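Local atomic coordinates of agarase (PDB entry 6XJ9), a protein that probably hydrolyses the glycosidic linkages of agarose, acting as a GH50-family agarase of a marine bacterium. Residues 93-98 and 129-134; 122-127 and 685-690; 678-683 and 729-734. All blocks are in the same frame, centred on the assembly; numbering follows the deposited sequence.

How the contacts relate
All three contacts are buried, but at different depths: the centre of contact 3 lies about 11 Å from the centre of the chain, those of contacts 2 and 1 about 21 and 26 Å. Contact 1 is internal to the carbohydrate-binding-like module and rests on regular backbone pairing of two strands. Contact 2 joins the end of a strand of that module to the approach of helix 689-704, mainly through one asparagine amide. Contact 3 packs two loops by an edge-to-face ring pair, a glycine CH-pi contact and a backbone bond. Contacts 1 and 2 meet, N97 N lying 2.8 Å from G126 O, and both reach the second subunit; contact 3 touches contact 2 through Q689 and N733.

Contact 1. Residues 93-98 and 129-134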
loop_
_atom_site.group_PDB
_atom_site.type_symbol
_atom_site.label_atom_id
_atom_site.label_comp_id
_atom_site.label_asym_id
_atom_site.label_seq_id
_atom_site.Cartn_x
_atom_site.Cartn_y
_atom_site.Cartn_z
ATOM N N PHE A 93 11.552 6.168 -24.438
ATOM C CA PHE A 93 11.990 7.221 -23.537
ATOM C C PHE A 93 12.574 6.598 -22.274
ATOM O O PHE A 93 11.950 5.739 -21.653
ATOM C CB PHE A 93 10.814 8.126 -23.155
ATOM C CG PHE A 93 10.107 8.815 -24.296
ATOM C CD1 PHE A 93 9.243 8.118 -25.128
ATOM C CD2 PHE A 93 10.290 10.170 -24.533
ATOM C CE1 PHE A 93 8.582 8.755 -26.171
ATOM C CE2 PHE A 93 9.630 10.806 -25.579
ATOM C CZ PHE A 93 8.776 10.099 -26.396
ATOM N N GLU A 94 13.770 7.048 -21.886
ATOM C CA GLU A 94 14.349 6.634 -20.621
ATOM C C GLU A 94 14.091 7.725 -19.585
ATOM O O GLU A 94 14.612 8.836 -19.715
ATOM C CB GLU A 94 15.839 6.342 -20.779
ATOM C CG GLU A 94 16.125 4.898 -21.122
ATOM C CD GLU A 94 17.599 4.552 -21.006
ATOM O OE1 GLU A 94 18.380 5.037 -21.854
ATOM O OE2 GLU A 94 17.961 3.832 -20.054
ATOM N N LEU A 95 13.270 7.389 -18.576
ATOM C CA LEU A 95 12.633 8.375 -17.714
ATOM C C LEU A 95 12.777 7.982 -16.251
ATOM O O LEU A 95 12.547 6.836 -15.885
ATOM C CB LEU A 95 11.144 8.501 -18.071
ATOM C CG LEU A 95 10.816 8.894 -19.514
ATOM C CD1 LEU A 95 9.323 8.780 -19.790
ATOM C CD2 LEU A 95 11.318 10.296 -19.843
ATOM N N ALA A 96 13.119 8.971 -15.424
ATOM C CA ALA A 96 13.048 8.851 -13.978
ATOM C C ALA A 96 12.099 9.915 -13.438
ATOM O O ALA A 96 11.671 10.796 -14.175
ATOM C CB ALA A 96 14.428 8.990 -13.381
ATOM N N ASN A 97 11.783 9.830 -12.142
ATOM C CA ASN A 97 10.905 10.809 -11.527
ATOM C C ASN A 97 11.470 11.172 -10.155
ATOM O O ASN A 97 11.288 10.436 -9.190
ATOM C CB ASN A 97 9.458 10.305 -11.516
ATOM C CG ASN A 97 8.525 11.118 -10.645
ATOM O OD1 ASN A 97 8.890 12.181 -10.157
ATOM N ND2 ASN A 97 7.320 10.617 -10.444
ATOM N N PRO A 98 12.193 12.308 -10.034
ATOM C CA PRO A 98 12.734 12.739 -8.746
ATOM C C PRO A 98 11.745 13.497 -7.859
ATOM O O PRO A 98 12.138 14.010 -6.818
ATOM C CB PRO A 98 13.906 13.649 -9.160
ATOM C CG PRO A 98 13.489 14.230 -10.504
ATOM C CD PRO A 98 12.588 13.192 -11.146
ATOM N N ASN A 129 13.559 3.931 -16.040
ATOM C CA ASN A 129 12.939 2.809 -16.719
ATOM C C ASN A 129 12.710 3.217 -18.168
ATOM O O ASN A 129 12.735 4.407 -18.485
ATOM C CB ASN A 129 11.633 2.408 -16.023
ATOM C CG ASN A 129 11.891 1.871 -14.635
ATOM O OD1 ASN A 129 12.269 0.711 -14.478
ATOM N ND2 ASN A 129 11.728 2.713 -13.627
ATOM N N THR A 130 12.480 2.227 -19.032
ATOM C CA THR A 130 12.192 2.509 -20.429
ATOM C C THR A 130 10.692 2.380 -20.677
ATOM O O THR A 130 10.061 1.400 -20.277
ATOM C CB THR A 130 13.092 1.704 -21.379
ATOM O OG1 THR A 130 14.416 2.213 -21.218
ATOM C CG2 THR A 130 12.707 1.865 -22.833
ATOM N N TYR A 131 10.149 3.412 -21.331
ATOM C CA TYR A 131 8.757 3.504 -21.737
ATOM C C TYR A 131 8.729 3.586 -23.256
ATOM O O TYR A 131 9.413 4.423 -23.842
ATOM C CB TYR A 131 8.108 4.728 -21.087
ATOM C CG TYR A 131 8.207 4.689 -19.586
ATOM C CD1 TYR A 131 9.372 5.071 -18.930
ATOM C CD2 TYR A 131 7.153 4.207 -18.822
ATOM C CE1 TYR A 131 9.477 4.997 -17.548
ATOM C CE2 TYR A 131 7.245 4.126 -17.444
ATOM C CZ TYR A 131 8.405 4.530 -16.804
ATOM O OH TYR A 131 8.469 4.444 -15.444
ATOM N N TYR A 132 7.966 2.692 -23.889
ATOM C CA TYR A 132 8.029 2.624 -25.339
ATOM C C TYR A 132 6.630 2.654 -25.947
ATOM O O TYR A 132 5.644 2.275 -25.314
ATOM C CB TYR A 132 8.866 1.418 -25.775
ATOM C CG TYR A 132 8.210 0.095 -25.478
ATOM C CD1 TYR A 132 7.215 -0.409 -26.307
ATOM C CD2 TYR A 132 8.579 -0.652 -24.370
ATOM C CE1 TYR A 132 6.596 -1.619 -26.041
ATOM C CE2 TYR A 132 7.972 -1.870 -24.096
ATOM C CZ TYR A 132 6.979 -2.350 -24.934
ATOM O OH TYR A 132 6.370 -3.545 -24.680
ATOM N N ALA A 133 6.567 3.137 -27.187
ATOM C CA ALA A 133 5.353 3.160 -27.976
ATOM C C ALA A 133 5.689 2.664 -29.379
ATOM O O ALA A 133 6.503 3.279 -30.064
ATOM C CB ALA A 133 4.821 4.574 -28.000
ATOM N N LYS A 134 5.088 1.537 -29.780
ATOM C CA LYS A 134 5.301 0.967 -31.103
ATOM C C LYS A 134 4.679 1.901 -32.134
ATOM O O LYS A 134 3.526 2.297 -31.991
ATOM C CB LYS A 134 4.638 -0.411 -31.233
ATOM C CG LYS A 134 5.315 -1.567 -30.503
ATOM C CD LYS A 134 4.467 -2.834 -30.479
ATOM C CE LYS A 134 3.154 -2.662 -29.748
ATOM N NZ LYS A 134 2.681 -3.910 -29.100
HETATM O O HOH W 1 10.677 5.441 -14.402
#
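L95 and Y131 pack against each other on one face of an antiparallel ladder, with L95 CD1 3.8 Å from Y131 CD1. This is the tight side: the register puts F93, L95, N129 and Y131 on one buried face, which large apolar groups suit. With CG beside its backbone N (chi1 -57°), Y131 leans its ring so that CD1 and CE1 meet L95 CD1 and CB. Beneath them four backbone bonds join two hydrogen-bonded pairs. F93 N gives a nearly straight bond of 2.8 Å to Y131 O, and Y131 N answers to F93 O at 3.0 Å. L95 and N129 repeat the pattern. The phenol oxygen, Y131 OH, is hydrogen-bonded to a water at 2.6 Å. That water donates to L95 O and accepts from N129 ND2. N129 OD1 is taken by Y128 N of the second subunit. On the other face the non-hydrogen-bonded pair E94 and T130 is partly exposed and buries far less area, touching mainly where E94 CG comes 3.2 Å from T130 OG1. Glutamate suits the place because its aliphatic CG can lie on T130 while OE1 reaches S205 OG. In the wider sheet, strand 199-210 flanks 89-97 on one side, strand 169-174 runs parallel to 128-134 on the other, and V121 and V123 of strand 116-123 press on Y131.

Contact 2. Residues 122-127 and 685-690; sequences NVPVGG and HAANQQ
N122 and H685 bring their backbones together with CA atoms 5.6 Å apart, and two residues further on P124 and A687 do so again, at 5.1 Å between CA atoms. The first segment is the end of strand 116-123 running out into a loop; the second is an irregular stretch that leads into helix 689-704, whose N-cap is N688. No ladder forms between them, and the backbones are linked through side chains instead. N122 is the main contributor from its strand. With CG anti to its own N (chi1 -177°), its amide reaches the other segment and settles against the peptide between A686 and A687, CG standing 3.5 Å from A686 C. ND2 donates to H685 O at 2.9 Å in a bent bond, 143° at the hydrogen, with the donor well above the carbonyl plane rather than on a lone pair; S102 OG is a second partner of the same nitrogen. On the other branch OD1 lies 3.3 Å from A687 CA. An asparagine suits this place because it is short enough to fit against a peptide while still offering a donor. Further along, the proline ring meets a single methyl: A687 CB fits between P124 CB, at 3.8 Å, and N122 OD1, at 3.4 Å. H685 begins toward the strand, its CB beside that of N122, but its ring leads away, and NE2 bonds to G682 O. A water accepts from N122 N at 2.9 Å and, weakly, from H685 ND1. The chemistry here is thus mainly polar, yet one bent amide bond and a partly weak water bridge suggest that the amide's fit against the peptide counts as much as the bond itself.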
loop_
_atom_site.group_PDB
_atom_site.type_symbol
_atom_site.label_atom_id
_atom_site.label_comp_id
_atom_site.label_asym_id
_atom_site.label_seq_id
_atom_site.Cartn_x
_atom_site.Cartn_y
_atom_site.Cartn_z
ATOM N N ASN A 122 2.049 5.898 -16.528
ATOM C CA ASN A 122 2.479 6.397 -15.235
ATOM C C ASN A 122 3.984 6.178 -15.086
ATOM O O ASN A 122 4.474 5.105 -15.408
ATOM C CB ASN A 122 1.685 5.774 -14.082
ATOM C CG ASN A 122 2.078 6.356 -12.736
ATOM O OD1 ASN A 122 3.121 6.012 -12.183
ATOM N ND2 ASN A 122 1.252 7.236 -12.194
ATOM N N VAL A 123 4.690 7.207 -14.592
ATOM C CA VAL A 123 6.103 7.142 -14.234
ATOM C C VAL A 123 6.210 7.240 -12.715
ATOM O O VAL A 123 6.155 8.339 -12.161
ATOM C CB VAL A 123 6.942 8.261 -14.894
ATOM C CG1 VAL A 123 8.429 8.141 -14.571
ATOM C CG2 VAL A 123 6.713 8.381 -16.391
ATOM N N PRO A 124 6.433 6.099 -12.018
ATOM C CA PRO A 124 6.592 6.079 -10.565
ATOM C C PRO A 124 7.758 6.955 -10.110
ATOM O O PRO A 124 8.694 7.188 -10.866
ATOM C CB PRO A 124 6.948 4.618 -10.236
ATOM C CG PRO A 124 6.508 3.818 -11.448
ATOM C CD PRO A 124 6.570 4.766 -12.626
ATOM N N VAL A 125 7.662 7.446 -8.870
ATOM C CA VAL A 125 8.749 8.093 -8.160
ATOM C C VAL A 125 9.917 7.107 -8.121
ATOM O O VAL A 125 9.739 5.953 -7.745
ATOM C CB VAL A 125 8.268 8.478 -6.745
ATOM C CG1 VAL A 125 9.403 8.755 -5.767
ATOM C CG2 VAL A 125 7.288 9.648 -6.788
ATOM N N GLY A 126 11.106 7.562 -8.536
ATOM C CA GLY A 126 12.260 6.676 -8.540
ATOM C C GLY A 126 13.105 6.836 -9.803
ATOM O O GLY A 126 12.945 7.809 -10.544
ATOM N N GLY A 127 13.984 5.854 -10.040
ATOM C CA GLY A 127 15.009 5.965 -11.067
ATOM C C GLY A 127 14.495 5.596 -12.460
ATOM O O GLY A 127 13.297 5.643 -12.739
ATOM N N HIS A 685 -3.915 7.067 -14.305
ATOM C CA HIS A 685 -2.976 5.980 -14.050
ATOM C C HIS A 685 -2.168 6.221 -12.780
ATOM O O HIS A 685 -1.611 7.309 -12.603
ATOM C CB HIS A 685 -1.946 5.870 -15.194
ATOM C CG HIS A 685 -2.513 5.582 -16.543
ATOM N ND1 HIS A 685 -1.701 5.331 -17.644
ATOM C CD2 HIS A 685 -3.783 5.515 -16.988
ATOM C CE1 HIS A 685 -2.448 5.144 -18.707
ATOM N NE2 HIS A 685 -3.730 5.235 -18.327
ATOM N N ALA A 686 -2.026 5.161 -11.963
ATOM C CA ALA A 686 -1.173 5.188 -10.780
ATOM C C ALA A 686 0.011 4.233 -10.942
ATOM O O ALA A 686 0.011 3.362 -11.806
ATOM C CB ALA A 686 -1.968 4.823 -9.537
ATOM N N ALA A 687 0.995 4.372 -10.052
ATOM C CA ALA A 687 2.215 3.578 -10.110
ATOM C C ALA A 687 1.977 2.125 -9.692
ATOM O O ALA A 687 2.678 1.229 -10.156
ATOM C CB ALA A 687 3.268 4.225 -9.248
ATOM N N ASN A 688 0.996 1.915 -8.808
ATOM C CA ASN A 688 0.695 0.624 -8.203
ATOM C C ASN A 688 -0.564 0.792 -7.348
ATOM O O ASN A 688 -1.139 1.881 -7.299
ATOM C CB ASN A 688 1.885 0.104 -7.383
ATOM C CG ASN A 688 2.378 1.094 -6.348
ATOM O OD1 ASN A 688 1.584 1.690 -5.635
ATOM N ND2 ASN A 688 3.688 1.253 -6.227
ATOM N N GLN A 689 -0.982 -0.279 -6.666
ATOM C CA GLN A 689 -2.233 -0.263 -5.922
ATOM C C GLN A 689 -2.177 0.774 -4.804
ATOM O O GLN A 689 -3.193 1.411 -4.534
ATOM C CB GLN A 689 -2.623 -1.657 -5.412
ATOM C CG GLN A 689 -3.204 -2.557 -6.497
ATOM C CD GLN A 689 -4.387 -1.923 -7.203
ATOM O OE1 GLN A 689 -5.382 -1.535 -6.589
ATOM N NE2 GLN A 689 -4.314 -1.870 -8.524
ATOM N N GLN A 690 -1.003 0.929 -4.163
ATOM C CA GLN A 690 -0.834 1.844 -3.034
ATOM C C GLN A 690 -0.938 3.291 -3.506
ATOM O O GLN A 690 -1.540 4.127 -2.844
ATOM C CB GLN A 690 0.528 1.681 -2.341
ATOM C CG GLN A 690 0.557 0.615 -1.259
HETATM O O HOH W 2 0.378 3.575 -16.817
#

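Contact 3. Residues 678-683 and 729-734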
loop_
_atom_site.group_PDB
_atom_site.type_symbol
_atom_site.label_atom_id
_atom_site.label_comp_id
_atom_site.label_asym_id
_atom_site.label_seq_id
_atom_site.Cartn_x
_atom_site.Cartn_y
_atom_site.Cartn_z
ATOM N N LEU A 678 -4.276 -6.281 -15.144
ATOM C CA LEU A 678 -5.059 -5.924 -16.315
ATOM C C LEU A 678 -4.162 -5.196 -17.310
ATOM O O LEU A 678 -3.143 -4.624 -16.932
ATOM C CB LEU A 678 -6.257 -5.053 -15.916
ATOM C CG LEU A 678 -7.316 -5.731 -15.035
ATOM C CD1 LEU A 678 -8.598 -4.918 -15.025
ATOM C CD2 LEU A 678 -7.609 -7.145 -15.519
ATOM N N PHE A 679 -4.578 -5.195 -18.579
ATOM C CA PHE A 679 -3.754 -4.695 -19.675
ATOM C C PHE A 679 -3.989 -3.209 -19.933
ATOM O O PHE A 679 -3.370 -2.641 -20.834
ATOM C CB PHE A 679 -4.026 -5.504 -20.943
ATOM C CG PHE A 679 -3.733 -6.966 -20.739
ATOM C CD1 PHE A 679 -2.476 -7.375 -20.315
ATOM C CD2 PHE A 679 -4.731 -7.917 -20.897
ATOM C CE1 PHE A 679 -2.209 -8.715 -20.089
ATOM C CE2 PHE A 679 -4.455 -9.259 -20.685
ATOM C CZ PHE A 679 -3.198 -9.654 -20.283
ATOM N N HIS A 680 -4.884 -2.600 -19.143
ATOM C CA HIS A 680 -5.210 -1.192 -19.292
ATOM C C HIS A 680 -5.491 -0.623 -17.908
ATOM O O HIS A 680 -6.416 -1.072 -17.225
ATOM C CB HIS A 680 -6.407 -1.023 -20.238
ATOM C CG HIS A 680 -6.548 0.344 -20.821
ATOM N ND1 HIS A 680 -6.332 1.493 -20.083
ATOM C CD2 HIS A 680 -6.922 0.750 -22.051
ATOM C CE1 HIS A 680 -6.543 2.548 -20.844
ATOM N NE2 HIS A 680 -6.889 2.115 -22.056
ATOM N N PRO A 681 -4.666 0.331 -17.422
ATOM C CA PRO A 681 -4.918 0.956 -16.127
ATOM C C PRO A 681 -6.176 1.824 -16.155
ATOM O O PRO A 681 -6.792 2.051 -15.116
ATOM C CB PRO A 681 -3.642 1.761 -15.842
ATOM C CG PRO A 681 -3.027 2.006 -17.202
ATOM C CD PRO A 681 -3.453 0.846 -18.080
ATOM N N GLY A 682 -6.574 2.281 -17.347
ATOM C CA GLY A 682 -7.776 3.095 -17.466
ATOM C C GLY A 682 -7.460 4.517 -17.926
ATOM O O GLY A 682 -6.584 4.727 -18.762
ATOM N N LEU A 683 -8.184 5.492 -17.366
ATOM C CA LEU A 683 -8.088 6.857 -17.855
ATOM C C LEU A 683 -7.056 7.627 -17.042
ATOM O O LEU A 683 -6.298 8.405 -17.606
ATOM C CB LEU A 683 -9.473 7.518 -17.808
ATOM C CG LEU A 683 -10.431 7.072 -18.907
ATOM C CD1 LEU A 683 -11.853 7.504 -18.605
ATOM C CD2 LEU A 683 -9.985 7.626 -20.252
ATOM N N GLY A 729 -15.215 -3.223 -25.549
ATOM C CA GLY A 729 -13.858 -3.714 -25.336
ATOM C C GLY A 729 -13.062 -3.009 -24.238
ATOM O O GLY A 729 -11.898 -3.337 -24.025
ATOM N N GLU A 730 -13.691 -2.065 -23.528
ATOM C CA GLU A 730 -13.091 -1.408 -22.373
ATOM C C GLU A 730 -12.610 -2.483 -21.387
ATOM O O GLU A 730 -13.395 -3.320 -20.961
ATOM C CB GLU A 730 -14.150 -0.492 -21.746
ATOM C CG GLU A 730 -13.624 0.700 -20.960
ATOM C CD GLU A 730 -14.629 1.838 -20.759
ATOM O OE1 GLU A 730 -14.907 2.192 -19.585
ATOM O OE2 GLU A 730 -15.130 2.393 -21.772
ATOM N N ASN A 731 -11.331 -2.430 -21.002
ATOM C CA ASN A 731 -10.711 -3.503 -20.225
ATOM C C ASN A 731 -9.847 -2.932 -19.103
ATOM O O ASN A 731 -8.739 -3.416 -18.869
ATOM C CB ASN A 731 -9.956 -4.517 -21.104
ATOM C CG ASN A 731 -8.810 -3.944 -21.916
ATOM O OD1 ASN A 731 -8.763 -2.740 -22.176
ATOM N ND2 ASN A 731 -7.872 -4.800 -22.319
ATOM N N TYR A 732 -10.394 -1.949 -18.374
ATOM C CA TYR A 732 -9.640 -1.136 -17.425
ATOM C C TYR A 732 -9.689 -1.693 -16.005
ATOM O O TYR A 732 -10.675 -2.314 -15.608
ATOM C CB TYR A 732 -10.309 0.228 -17.231
ATOM C CG TYR A 732 -10.485 1.103 -18.445
ATOM C CD1 TYR A 732 -9.783 0.871 -19.619
ATOM C CD2 TYR A 732 -11.297 2.229 -18.384
ATOM C CE1 TYR A 732 -9.923 1.706 -20.713
ATOM C CE2 TYR A 732 -11.444 3.075 -19.475
ATOM C CZ TYR A 732 -10.749 2.812 -20.645
ATOM O OH TYR A 732 -10.880 3.636 -21.728
ATOM N N ASN A 733 -8.654 -1.354 -15.222
ATOM C CA ASN A 733 -8.622 -1.500 -13.774
ATOM C C ASN A 733 -9.460 -0.397 -13.115
ATOM O O ASN A 733 -8.906 0.519 -12.504
ATOM C CB ASN A 733 -7.170 -1.567 -13.263
ATOM C CG ASN A 733 -7.007 -1.640 -11.753
ATOM O OD1 ASN A 733 -6.107 -1.014 -11.186
ATOM N ND2 ASN A 733 -7.829 -2.431 -11.079
ATOM N N VAL A 734 -10.794 -0.519 -13.213
ATOM C CA VAL A 734 -11.745 0.441 -12.662
ATOM C C VAL A 734 -12.397 -0.094 -11.379
ATOM O O VAL A 734 -13.168 0.610 -10.730
ATOM C CB VAL A 734 -12.836 0.828 -13.687
ATOM C CG1 VAL A 734 -12.352 1.810 -14.750
ATOM C CG2 VAL A 734 -13.494 -0.384 -14.325
HETATM O O HOH W 3 -7.283 -5.665 -19.185
#
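The ring of Y732 lies between E730 CG, 3.5 Å above the centre of one face, and G682 CA on the opposite face, offset toward the rim; V734 CG1 stands at its edge. The same tyrosine turns an edge to H680: Y732 CE1 sits 3.3 Å over the middle of the imidazole, an edge-to-face pair with the planes at 50°. The two loops follow the adjacent parallel strands 664-666 and 709-714, and are consistent with strand-to-helix loops of the (beta/alpha)8 barrel of this enzyme family. G682 makes a CH-pi contact, CA 3.7 Å from the tyrosine ring centroid, and glycine suits the spot because a CB would press on Y732 CB and on the preceding carbonyl. In H680, CG anti to the backbone N (chi1 -161°) swings the imidazole against Y732 CE1 and brings ND1 within 2.9 Å of G682 N, which donates in a bent bond (139°) tilted from the ring plane; G682 O lies at the ring edge. Were H680 replaced by an alanine, G682 N would probably lose its acceptor and the CE1 edge of Y732 the face it rests on. One direct backbone bond joins the loops, N733 N to H680 O at 3.0 Å, whereas P681 O is buried without a partner. N733 also centres an inverse gamma turn, and its amide bonds to D719 and S673. L678 CD1 packs against the Y732-N733 peptide, 3.4 Å from Y732 O. A water bridges the other end, accepting from F679 N at 2.8 Å and donating to N731 O at 2.7 Å.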